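Local coordinates for protein KLLA0B12012p (Kluyveromyces lactis, PDB 6Y3P) that is a direct partner of the mRNA decapping enzyme Dcp2 and, through this C-terminal ATP-grasp domain, probably binds ATP and metal ions, at residues 11-16 with 49-54; 53-58 with 71-76; 142-147 with 196-201; 153-158 with 251-256. One frame throughout, in Å; residues are numbered along the deposited sequence.

Contact 1 (11-16 with 49-54)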
# COMPACT_ATOMS: atom_id res chain seq x y z
N VAL A 11 10.91 20.27 12.84
CA VAL A 11 10.29 19.75 14.07
C VAL A 11 10.11 18.22 13.94
O VAL A 11 9.41 17.76 13.04
CB VAL A 11 8.94 20.46 14.40
CG1 VAL A 11 8.34 19.94 15.71
CG2 VAL A 11 9.08 21.98 14.45
N LEU A 12 10.74 17.46 14.83
CA LEU A 12 10.69 15.99 14.84
C LEU A 12 10.05 15.55 16.16
O LEU A 12 10.75 15.44 17.16
CB LEU A 12 12.12 15.43 14.69
CG LEU A 12 12.31 13.91 14.46
CD1 LEU A 12 11.52 13.41 13.24
CD2 LEU A 12 13.80 13.59 14.28
N THR A 13 8.73 15.35 16.15
CA THR A 13 7.91 15.00 17.33
C THR A 13 7.76 13.48 17.56
O THR A 13 7.08 13.05 18.49
CB THR A 13 6.54 15.69 17.28
OG1 THR A 13 5.82 15.24 16.12
CG2 THR A 13 6.65 17.20 17.30
N ILE A 14 8.42 12.70 16.72
CA ILE A 14 8.41 11.26 16.82
C ILE A 14 9.19 10.80 18.05
O ILE A 14 10.28 11.32 18.31
CB ILE A 14 8.87 10.64 15.48
CG1 ILE A 14 7.64 10.19 14.71
CG2 ILE A 14 9.91 9.51 15.61
CD1 ILE A 14 7.71 10.41 13.31
N PRO A 15 8.62 9.86 18.85
CA PRO A 15 9.34 9.35 20.02
C PRO A 15 10.71 8.81 19.63
O PRO A 15 10.85 8.14 18.60
CB PRO A 15 8.43 8.24 20.53
CG PRO A 15 7.07 8.63 20.05
CD PRO A 15 7.32 9.18 18.70
N GLU A 16 11.72 9.16 20.43
CA GLU A 16 13.12 8.77 20.29
C GLU A 16 13.29 7.25 20.34
O GLU A 16 14.34 6.74 19.94
CB GLU A 16 13.97 9.47 21.36
CG GLU A 16 13.95 10.99 21.23
CD GLU A 16 14.75 11.76 22.27
OE1 GLU A 16 16.00 11.65 22.26
OE2 GLU A 16 14.13 12.51 23.05
N THR A 49 8.77 25.81 8.08
CA THR A 49 9.10 24.66 8.92
C THR A 49 8.66 23.32 8.36
O THR A 49 7.63 23.22 7.70
CB THR A 49 8.59 24.82 10.42
OG1 THR A 49 7.51 23.93 10.71
CG2 THR A 49 8.18 26.21 10.77
N PHE A 50 9.41 22.29 8.69
CA PHE A 50 9.07 20.93 8.31
C PHE A 50 8.87 20.11 9.57
O PHE A 50 9.82 19.87 10.32
CB PHE A 50 10.11 20.30 7.37
CG PHE A 50 9.68 18.92 6.94
CD1 PHE A 50 8.57 18.73 6.14
CD2 PHE A 50 10.34 17.79 7.42
CE1 PHE A 50 8.13 17.45 5.81
CE2 PHE A 50 9.90 16.51 7.08
CZ PHE A 50 8.80 16.35 6.28
N HIS A 51 7.64 19.67 9.78
CA HIS A 51 7.24 18.85 10.91
C HIS A 51 7.10 17.39 10.46
O HIS A 51 6.24 17.05 9.64
CB HIS A 51 5.93 19.41 11.53
CG HIS A 51 5.36 18.66 12.72
ND1 HIS A 51 4.05 18.87 13.14
CD2 HIS A 51 5.94 17.75 13.54
CE1 HIS A 51 3.88 18.08 14.18
NE2 HIS A 51 4.99 17.38 14.45
N TYR A 52 8.02 16.55 10.95
CA TYR A 52 7.96 15.13 10.71
C TYR A 52 7.45 14.57 12.04
O TYR A 52 8.12 14.70 13.07
CB TYR A 52 9.32 14.53 10.30
CG TYR A 52 9.18 13.15 9.70
CD1 TYR A 52 8.79 12.06 10.47
CD2 TYR A 52 9.36 12.94 8.33
CE1 TYR A 52 8.60 10.79 9.91
CE2 TYR A 52 9.21 11.67 7.77
CZ TYR A 52 8.82 10.60 8.56
OH TYR A 52 8.64 9.33 8.05
N GLY A 53 6.22 14.06 12.01
CA GLY A 53 5.57 13.48 13.17
C GLY A 53 4.73 12.26 12.85
O GLY A 53 4.63 11.86 11.69
N ASP A 54 4.13 11.66 13.89
CA ASP A 54 3.17 10.56 13.76
C ASP A 54 1.89 11.25 13.32
O ASP A 54 1.78 12.46 13.51
CB ASP A 54 2.98 9.82 15.10
CG ASP A 54 4.18 8.99 15.51
OD1 ASP A 54 4.69 8.23 14.65
OD2 ASP A 54 4.62 9.11 16.67

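Contact 2 (53-58 with 71-76)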
# COMPACT_ATOMS: atom_id res chain seq x y z
N GLY A 53 6.22 14.06 12.01
CA GLY A 53 5.57 13.48 13.17
C GLY A 53 4.73 12.26 12.85
O GLY A 53 4.63 11.86 11.69
N ASP A 54 4.13 11.66 13.89
CA ASP A 54 3.17 10.56 13.76
C ASP A 54 1.89 11.25 13.32
O ASP A 54 1.78 12.46 13.51
CB ASP A 54 2.98 9.82 15.10
CG ASP A 54 4.18 8.99 15.51
OD1 ASP A 54 4.69 8.23 14.65
OD2 ASP A 54 4.62 9.11 16.67
N TYR A 55 0.96 10.53 12.66
CA TYR A 55 -0.25 11.12 12.09
C TYR A 55 -1.00 12.05 13.03
O TYR A 55 -1.30 13.18 12.64
CB TYR A 55 -1.21 10.08 11.48
CG TYR A 55 -2.35 10.74 10.74
CD1 TYR A 55 -2.11 11.53 9.61
CD2 TYR A 55 -3.66 10.64 11.20
CE1 TYR A 55 -3.15 12.16 8.94
CE2 TYR A 55 -4.71 11.28 10.54
CZ TYR A 55 -4.45 12.04 9.40
OH TYR A 55 -5.48 12.66 8.73
N GLU A 56 -1.23 11.59 14.27
CA GLU A 56 -1.94 12.34 15.30
C GLU A 56 -1.20 13.58 15.81
O GLU A 56 -1.87 14.49 16.31
CB GLU A 56 -2.36 11.43 16.48
CG GLU A 56 -3.51 10.46 16.19
CD GLU A 56 -4.63 10.89 15.25
OE1 GLU A 56 -4.93 10.13 14.30
OE2 GLU A 56 -5.22 11.98 15.46
N GLN A 57 0.16 13.65 15.69
CA GLN A 57 0.91 14.83 16.17
C GLN A 57 0.85 15.99 15.14
O GLN A 57 1.12 17.15 15.49
CB GLN A 57 2.38 14.51 16.50
CG GLN A 57 2.61 13.39 17.51
CD GLN A 57 3.99 12.77 17.41
OE1 GLN A 57 4.66 12.80 16.37
NE2 GLN A 57 4.42 12.12 18.47
N LEU A 58 0.52 15.68 13.89
CA LEU A 58 0.49 16.73 12.86
C LEU A 58 -0.74 17.63 12.96
O LEU A 58 -1.76 17.21 13.52
CB LEU A 58 0.66 16.15 11.45
CG LEU A 58 1.88 15.25 11.22
CD1 LEU A 58 1.81 14.63 9.85
CD2 LEU A 58 3.19 16.01 11.38
N ALA A 71 4.40 19.27 6.53
CA ALA A 71 4.24 18.05 7.32
C ALA A 71 4.47 16.79 6.45
O ALA A 71 4.41 16.85 5.23
CB ALA A 71 2.85 18.04 7.96
N ASN A 72 4.72 15.65 7.11
CA ASN A 72 4.93 14.36 6.46
C ASN A 72 3.60 13.60 6.26
O ASN A 72 3.52 12.40 6.47
CB ASN A 72 5.97 13.53 7.22
CG ASN A 72 5.53 13.06 8.58
OD1 ASN A 72 5.17 13.86 9.44
ND2 ASN A 72 5.59 11.76 8.83
N SER A 73 2.56 14.32 5.83
CA SER A 73 1.26 13.72 5.52
C SER A 73 0.45 14.62 4.62
O SER A 73 0.57 15.86 4.71
CB SER A 73 0.44 13.44 6.78
OG SER A 73 -0.67 12.61 6.48
N TYR A 74 -0.44 14.00 3.82
CA TYR A 74 -1.42 14.70 3.00
C TYR A 74 -2.73 14.70 3.78
O TYR A 74 -2.85 13.98 4.77
CB TYR A 74 -1.58 14.07 1.61
CG TYR A 74 -0.43 14.35 0.68
CD1 TYR A 74 0.69 13.53 0.67
CD2 TYR A 74 -0.48 15.40 -0.23
CE1 TYR A 74 1.76 13.78 -0.18
CE2 TYR A 74 0.58 15.65 -1.10
CZ TYR A 74 1.69 14.83 -1.08
OH TYR A 74 2.74 15.06 -1.94
N ILE A 75 -3.69 15.55 3.36
CA ILE A 75 -4.97 15.68 4.04
C ILE A 75 -6.01 14.70 3.49
O ILE A 75 -6.61 13.96 4.26
CB ILE A 75 -5.43 17.16 4.03
CG1 ILE A 75 -4.54 17.99 4.98
CG2 ILE A 75 -6.91 17.29 4.43
CD1 ILE A 75 -4.75 19.49 4.94
N TYR A 76 -6.21 14.70 2.15
CA TYR A 76 -7.20 13.87 1.48
C TYR A 76 -6.53 12.68 0.81
O TYR A 76 -6.03 12.81 -0.31
CB TYR A 76 -8.02 14.69 0.45
CG TYR A 76 -8.82 15.82 1.05
CD1 TYR A 76 -9.98 15.57 1.78
CD2 TYR A 76 -8.40 17.14 0.93
CE1 TYR A 76 -10.70 16.60 2.38
CE2 TYR A 76 -9.12 18.18 1.50
CZ TYR A 76 -10.28 17.91 2.21
OH TYR A 76 -11.01 18.94 2.77

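Contact 3 (142-147 with 196-201)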
# COMPACT_ATOMS: atom_id res chain seq x y z
N ILE A 142 -12.16 -15.06 -2.99
CA ILE A 142 -12.21 -15.48 -1.62
C ILE A 142 -13.36 -14.72 -0.93
O ILE A 142 -13.57 -13.53 -1.20
CB ILE A 142 -10.79 -15.36 -1.01
CG1 ILE A 142 -10.59 -16.44 0.01
CG2 ILE A 142 -10.39 -13.96 -0.51
CD1 ILE A 142 -9.32 -16.94 -0.08
N LEU A 143 -14.19 -15.47 -0.17
CA LEU A 143 -15.31 -14.94 0.59
C LEU A 143 -14.84 -14.79 2.04
O LEU A 143 -14.74 -15.78 2.76
CB LEU A 143 -16.55 -15.85 0.47
CG LEU A 143 -17.78 -15.41 1.31
CD1 LEU A 143 -18.47 -14.18 0.73
CD2 LEU A 143 -18.74 -16.56 1.51
N LYS A 144 -14.50 -13.55 2.44
CA LYS A 144 -13.98 -13.23 3.78
C LYS A 144 -15.09 -12.64 4.64
O LYS A 144 -15.56 -11.54 4.33
CB LYS A 144 -12.83 -12.20 3.71
CG LYS A 144 -11.63 -12.56 2.85
CD LYS A 144 -11.05 -11.31 2.18
CE LYS A 144 -9.66 -10.94 2.66
NZ LYS A 144 -9.69 -10.22 3.96
N PRO A 145 -15.49 -13.31 5.75
CA PRO A 145 -16.48 -12.69 6.64
C PRO A 145 -15.75 -11.57 7.40
O PRO A 145 -14.81 -11.87 8.13
CB PRO A 145 -16.91 -13.85 7.56
CG PRO A 145 -16.24 -15.08 7.02
CD PRO A 145 -15.04 -14.60 6.29
N SER A 146 -16.13 -10.29 7.13
CA SER A 146 -15.52 -9.07 7.69
C SER A 146 -15.16 -9.14 9.18
O SER A 146 -14.18 -8.54 9.61
CB SER A 146 -16.41 -7.86 7.42
OG SER A 146 -16.10 -7.28 6.16
N MET A 147 -15.94 -9.91 9.95
CA MET A 147 -15.71 -10.12 11.37
C MET A 147 -15.25 -11.56 11.64
O MET A 147 -15.84 -12.50 11.11
CB MET A 147 -16.95 -9.74 12.19
CG MET A 147 -17.05 -8.24 12.43
SD MET A 147 -16.95 -7.73 14.16
CE MET A 147 -15.43 -8.60 14.72
N ILE A 196 -16.57 -9.59 2.60
CA ILE A 196 -15.75 -9.02 1.55
C ILE A 196 -15.47 -10.16 0.57
O ILE A 196 -15.20 -11.29 0.98
CB ILE A 196 -14.46 -8.28 2.04
CG1 ILE A 196 -14.82 -7.05 2.92
CG2 ILE A 196 -13.58 -7.85 0.84
CD1 ILE A 196 -13.68 -6.48 3.78
N VAL A 197 -15.62 -9.87 -0.71
CA VAL A 197 -15.32 -10.78 -1.79
C VAL A 197 -14.06 -10.18 -2.41
O VAL A 197 -14.09 -9.09 -2.98
CB VAL A 197 -16.48 -10.96 -2.78
CG1 VAL A 197 -16.04 -11.75 -4.01
CG2 VAL A 197 -17.68 -11.63 -2.10
N GLN A 198 -12.94 -10.86 -2.20
CA GLN A 198 -11.65 -10.37 -2.64
C GLN A 198 -11.06 -11.31 -3.70
O GLN A 198 -11.06 -12.52 -3.50
CB GLN A 198 -10.72 -10.27 -1.40
CG GLN A 198 -9.25 -9.90 -1.64
CD GLN A 198 -8.93 -8.44 -1.43
OE1 GLN A 198 -8.26 -7.81 -2.26
NE2 GLN A 198 -9.33 -7.88 -0.29
N GLU A 199 -10.54 -10.75 -4.80
CA GLU A 199 -9.86 -11.52 -5.82
C GLU A 199 -8.73 -12.29 -5.15
O GLU A 199 -8.00 -11.75 -4.31
CB GLU A 199 -9.31 -10.63 -6.92
CG GLU A 199 -8.74 -11.43 -8.07
CD GLU A 199 -8.19 -10.62 -9.22
OE1 GLU A 199 -7.49 -11.23 -10.07
OE2 GLU A 199 -8.47 -9.40 -9.30
N TYR A 200 -8.64 -13.57 -5.46
CA TYR A 200 -7.66 -14.44 -4.84
C TYR A 200 -6.60 -14.90 -5.84
O TYR A 200 -6.92 -15.34 -6.94
CB TYR A 200 -8.38 -15.61 -4.13
CG TYR A 200 -7.48 -16.74 -3.66
CD1 TYR A 200 -6.74 -16.62 -2.49
CD2 TYR A 200 -7.41 -17.94 -4.36
CE1 TYR A 200 -5.92 -17.66 -2.04
CE2 TYR A 200 -6.59 -18.97 -3.94
CZ TYR A 200 -5.84 -18.83 -2.78
OH TYR A 200 -5.05 -19.88 -2.37
N LEU A 201 -5.34 -14.82 -5.43
CA LEU A 201 -4.18 -15.26 -6.20
C LEU A 201 -3.86 -16.75 -5.85
O LEU A 201 -3.20 -17.05 -4.84
CB LEU A 201 -3.01 -14.31 -5.91
CG LEU A 201 -1.80 -14.47 -6.81
CD1 LEU A 201 -1.76 -13.38 -7.81
CD2 LEU A 201 -0.53 -14.46 -6.00

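Contact 4 (153-158 with 251-256)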
# COMPACT_ATOMS: atom_id res chain seq x y z
N GLY A 153 -15.21 -18.75 8.54
CA GLY A 153 -13.99 -19.06 7.79
C GLY A 153 -13.97 -18.53 6.37
O GLY A 153 -15.00 -18.56 5.69
N ILE A 154 -12.78 -18.06 5.92
CA ILE A 154 -12.62 -17.51 4.57
C ILE A 154 -12.52 -18.69 3.54
O ILE A 154 -11.68 -19.58 3.69
CB ILE A 154 -11.52 -16.39 4.41
CG1 ILE A 154 -10.12 -16.94 4.12
CG2 ILE A 154 -11.49 -15.44 5.63
CD1 ILE A 154 -9.13 -15.90 3.54
N ARG A 155 -13.45 -18.71 2.56
CA ARG A 155 -13.59 -19.76 1.55
C ARG A 155 -13.36 -19.31 0.10
O ARG A 155 -13.75 -18.20 -0.29
CB ARG A 155 -14.95 -20.46 1.70
CG ARG A 155 -15.08 -21.25 3.00
CD ARG A 155 -16.37 -22.05 3.08
NE ARG A 155 -16.42 -23.14 2.10
CZ ARG A 155 -17.44 -23.98 1.95
NH1 ARG A 155 -18.53 -23.87 2.71
NH2 ARG A 155 -17.39 -24.94 1.02
N ILE A 156 -12.75 -20.19 -0.70
CA ILE A 156 -12.44 -20.00 -2.12
C ILE A 156 -13.59 -20.48 -3.01
O ILE A 156 -14.26 -21.48 -2.69
CB ILE A 156 -11.08 -20.69 -2.50
CG1 ILE A 156 -9.94 -20.01 -1.77
CG2 ILE A 156 -10.78 -20.63 -4.02
CD1 ILE A 156 -8.70 -20.75 -1.80
N PHE A 157 -13.78 -19.78 -4.13
CA PHE A 157 -14.77 -20.09 -5.16
C PHE A 157 -14.39 -19.38 -6.45
O PHE A 157 -13.57 -18.46 -6.43
CB PHE A 157 -16.17 -19.67 -4.70
CG PHE A 157 -16.37 -18.17 -4.60
CD1 PHE A 157 -16.00 -17.47 -3.45
CD2 PHE A 157 -16.97 -17.46 -5.65
CE1 PHE A 157 -16.19 -16.10 -3.36
CE2 PHE A 157 -17.18 -16.09 -5.54
CZ PHE A 157 -16.80 -15.41 -4.39
N LYS A 158 -15.03 -19.75 -7.55
CA LYS A 158 -14.83 -19.10 -8.85
C LYS A 158 -16.15 -18.69 -9.49
O LYS A 158 -16.16 -17.75 -10.29
CB LYS A 158 -14.04 -20.00 -9.81
CG LYS A 158 -12.55 -20.09 -9.51
CD LYS A 158 -11.72 -20.34 -10.78
CE LYS A 158 -11.80 -21.75 -11.31
NZ LYS A 158 -11.36 -22.76 -10.31
N TYR A 251 -11.48 -29.32 1.16
CA TYR A 251 -11.09 -28.32 2.13
C TYR A 251 -10.74 -27.00 1.40
O TYR A 251 -9.63 -26.87 0.85
CB TYR A 251 -9.94 -28.83 3.03
CG TYR A 251 -9.65 -27.87 4.16
CD1 TYR A 251 -10.42 -27.87 5.32
CD2 TYR A 251 -8.69 -26.86 4.01
CE1 TYR A 251 -10.23 -26.92 6.31
CE2 TYR A 251 -8.49 -25.91 5.00
CZ TYR A 251 -9.25 -25.94 6.16
OH TYR A 251 -9.05 -24.99 7.12
N ASP A 252 -11.69 -26.04 1.38
CA ASP A 252 -11.57 -24.76 0.66
C ASP A 252 -11.41 -23.52 1.57
O ASP A 252 -11.66 -22.39 1.16
CB ASP A 252 -12.76 -24.58 -0.31
CG ASP A 252 -14.10 -24.34 0.36
OD1 ASP A 252 -14.32 -24.87 1.47
OD2 ASP A 252 -14.94 -23.63 -0.24
N VAL A 253 -10.95 -23.76 2.80
CA VAL A 253 -10.75 -22.72 3.80
C VAL A 253 -9.25 -22.40 3.92
O VAL A 253 -8.41 -23.26 3.65
CB VAL A 253 -11.37 -23.17 5.16
CG1 VAL A 253 -11.17 -22.13 6.26
CG2 VAL A 253 -12.84 -23.54 5.01
N LEU A 254 -8.92 -21.16 4.27
CA LEU A 254 -7.57 -20.70 4.58
C LEU A 254 -7.60 -19.80 5.81
O LEU A 254 -8.64 -19.20 6.10
CB LEU A 254 -6.79 -20.10 3.40
CG LEU A 254 -7.47 -19.11 2.49
CD1 LEU A 254 -6.44 -18.25 1.78
CD2 LEU A 254 -8.34 -19.81 1.50
N ASP A 255 -6.50 -19.79 6.60
CA ASP A 255 -6.41 -19.07 7.87
C ASP A 255 -7.42 -19.64 8.91
O ASP A 255 -8.13 -18.89 9.59
CB ASP A 255 -6.52 -17.53 7.69
CG ASP A 255 -5.55 -16.91 6.68
OD1 ASP A 255 -4.32 -17.02 6.90
OD2 ASP A 255 -6.02 -16.27 5.71
N ILE A 256 -7.49 -20.99 8.99
CA ILE A 256 -8.35 -21.73 9.94
C ILE A 256 -7.86 -21.48 11.38
O ILE A 256 -8.69 -21.34 12.29
CB ILE A 256 -8.45 -23.26 9.59
CG1 ILE A 256 -9.40 -24.05 10.55
CG2 ILE A 256 -7.06 -23.96 9.50
CD1 ILE A 256 -10.92 -23.77 10.41

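Contact 1 (11-16 with 49-54)
Strands 8-12 and 48-52 run parallel here, with Val-11 opposite His-51 and Leu-12 opposite Tyr-52. Val-11 bonds to both residues flanking His-51. Its N donates to Phe-50 O at 2.8 Å and its O accepts from Tyr-52 N at 2.8 Å. The second bond lies nearly along the C=O axis, while in the first the donor sits above the carbonyl plane of Phe-50. Thr-13 N reaches Tyr-52 O at 3.2 Å and carries the pairing just past the strand.

On the face of Val-11 and His-51, the imidazole crosses Thr-13 at about a right angle. Its NE2 donates to Thr-13 OG1 at 2.8 Å, and the hydroxyl lies in the ring plane. OG1 occupies the crowded position between the backbone N and the carbonyl carbon (chi1 62°). The same OG1 bonds to Gln-57 OE1, and His-51 ND1 bonds to Tyr-69 OH. The ring is thus held at both nitrogens. Val-11 CG1 touches the ring carbon CD2 of His-51 at 3.9 Å.

On the other face Leu-12 lies beside Tyr-52, pointing the same way, with Leu-12 CD1 3.8 Å from Tyr-52 CB. Helices 21-31 and 357-375 pack against this side. Past the strands, Ile-14 reaches back, and its CD1 meets the edge of the phenol ring, 3.5 Å from Tyr-52 CD1. In the loops Pro-15 and Asp-54 approach tip to tip, with Pro-15 CD 3.4 Å from Asp-54 OD2. Both strands belong to a four-stranded parallel sheet, order 37-38, 8-12, 48-52, 69-71, an alpha/beta layer at the N-terminal end of this ATP-grasp domain.

Contact 2 (53-58 with 71-76)
Two loops meet beyond the ends of neighbouring parallel strands, 48-52 and 69-71, which are joined by a beta-alpha-beta crossover through helix 60-65. The Asn-72 amide carries the contact by gripping both backbone polar groups of Gly-53. Gly-53 N donates to Asn-72 OD1 at 2.8 Å, a fairly straight bond (165°) whose donor stands well above the plane of the amide. Asn-72 ND2 donates to Gly-53 O at 3.0 Å, this time within both the amide and carbonyl planes. The two bonds fix the rotation of the amide. Asn-72 CG sits in the crowded position between the backbone N and the carbonyl carbon (chi1 67°).

Leu-58 fills in beside this pair and crosses Asn-72 at about a right angle. Its CD1 lies 3.6 Å from Ser-73 CB, and its CD2 lies 4.0 Å from Ala-71 CB. Ser-73 OG meets the edge of the Tyr-55 ring, 3.5 Å from Tyr-55 CE1, and also donates to Tyr-74 O.

The loop 53-58 has its own brace. Asp-54 N donates to Gln-57 OE1 at 2.8 Å, and Gln-57 N returns a bond to Asp-54 O at 3.0 Å. Through Thr-13, OE1 also ties this loop to the end of strand 8-12. Such loops at the carboxyl ends of adjacent strands belong to the parallel alpha/beta sheet of the domain, here joined through Ser-73 and Tyr-74 to the antiparallel sheet that holds strand 326-335.

Contact 3 (142-147 with 196-201)
Strands 140-145 and 194-200 are antiparallel neighbours in the five-stranded sheet of the ATP-grasp fold. In this fold ATP is generally held between two antiparallel sheets, so this one probably forms a wall of the nucleotide site.

Four backbone hydrogen bonds pair the strands. Ile-142 N donates to Gln-198 O at 2.8 Å, and Gln-198 N returns a bond to Ile-142 O at 2.9 Å. Lys-144 N and Ile-196 O pair at 2.8 Å, and Ile-196 N and Lys-144 O do the same at 2.8 Å. Leu-143 and Val-197 form the non-hydrogen-bonded pair between them. The polar end of Gln-198 is held elsewhere, with OE1 bonded to Lys-83 NZ.

Apolar contacts lie on both faces. Leu-143 CD1 touches Val-197 CG2 at 3.9 Å, on the side covered by helix 160-171. On the other face the Lys-144 chain runs alongside Gln-198, pointing the same way, with Lys-144 CD 3.7 Å from Gln-198 CB. Ile-142 crosses Gln-198 obliquely, and its CG2 touches Gln-198 CB.

At the far end Ile-142 crosses Tyr-200 obliquely, and its CD1 comes to 3.5 Å from Tyr-200 CD1.

Contact 4 (153-158 with 251-256)
The Arg-155 guanidinium turns an edge to Asp-252: the carboxylate carbon CG lies in the guanidinium plane, and the two flat groups stand 87° apart. The Phe-157 ring has Arg-155 O at its edge, in plane, and meets the ring of Trp-141. The Tyr-251 ring has Val-253 N over one face, offset toward the rim.

The crossed planes shape the salt bridge. Arg-155 NE faces both oxygens almost equally, at 2.8 Å from Asp-252 OD1 and 2.8 Å from Asp-252 OD2. Arg-155 NH2 adds a contact to Asp-252 OD2 at 3.1 Å. All three hydrogen bonds are weak in geometry. A bend at chi3 (68°) turns the guanidinium, while Asp-252 CG sits between its backbone N and carbonyl carbon (chi1 70°). Arg-155 NH1 has a further partner in Ser-169 OG.

Strands 154-157 and 253-254 run antiparallel but splayed. Ile-156 N donates to Asp-252 O at 3.1 Å, and Leu-254 N to Ile-154 O at 3.2 Å. Arg-155 and Val-253 form a non-hydrogen-bonded pair, with Arg-155 CG 3.8 Å from Val-253 CG2.

On the opposite face Leu-254 lies between two isoleucines. Its CD2 is pressed to 3.5 Å from Ile-156 CD1, a tight carbon contact, and Ile-154 crosses it obliquely. Ile-142 and Tyr-200 also pack against Leu-254.

Strand 253-254 is outermost and has few backbone bonds. The contact adds a charge pair on the Arg-155 side and apolar packing on the Leu-254 side. The single N-H of Arg-155 NE is shared between two oxygens, so the pairing is probably mainly electrostatic rather than directional.

Overall arrangement
From the N terminus, contact 1 comes first and closes the loop that holds helix 21-31 and strand 37-38. Contact 2 starts where it ends: the two share Gly-53 and Asp-54. Contact 2 closes the short excursion through helix 60-65. Contact 1 lies in the parallel sheet, and contact 2 joins the loops that follow two of its strands. Contact 3 closes the excursion through strand 154-157 and helix 160-171. Contact 4 closes a longer one of 92 residues, including strands 194-200, 215-224 and 228-239. Contacts 3 and 4 therefore cross. Together they join four strands adjacent in the five-stranded antiparallel sheet. The centres of contacts 1 and 3 are about 37 Å apart, with no touch.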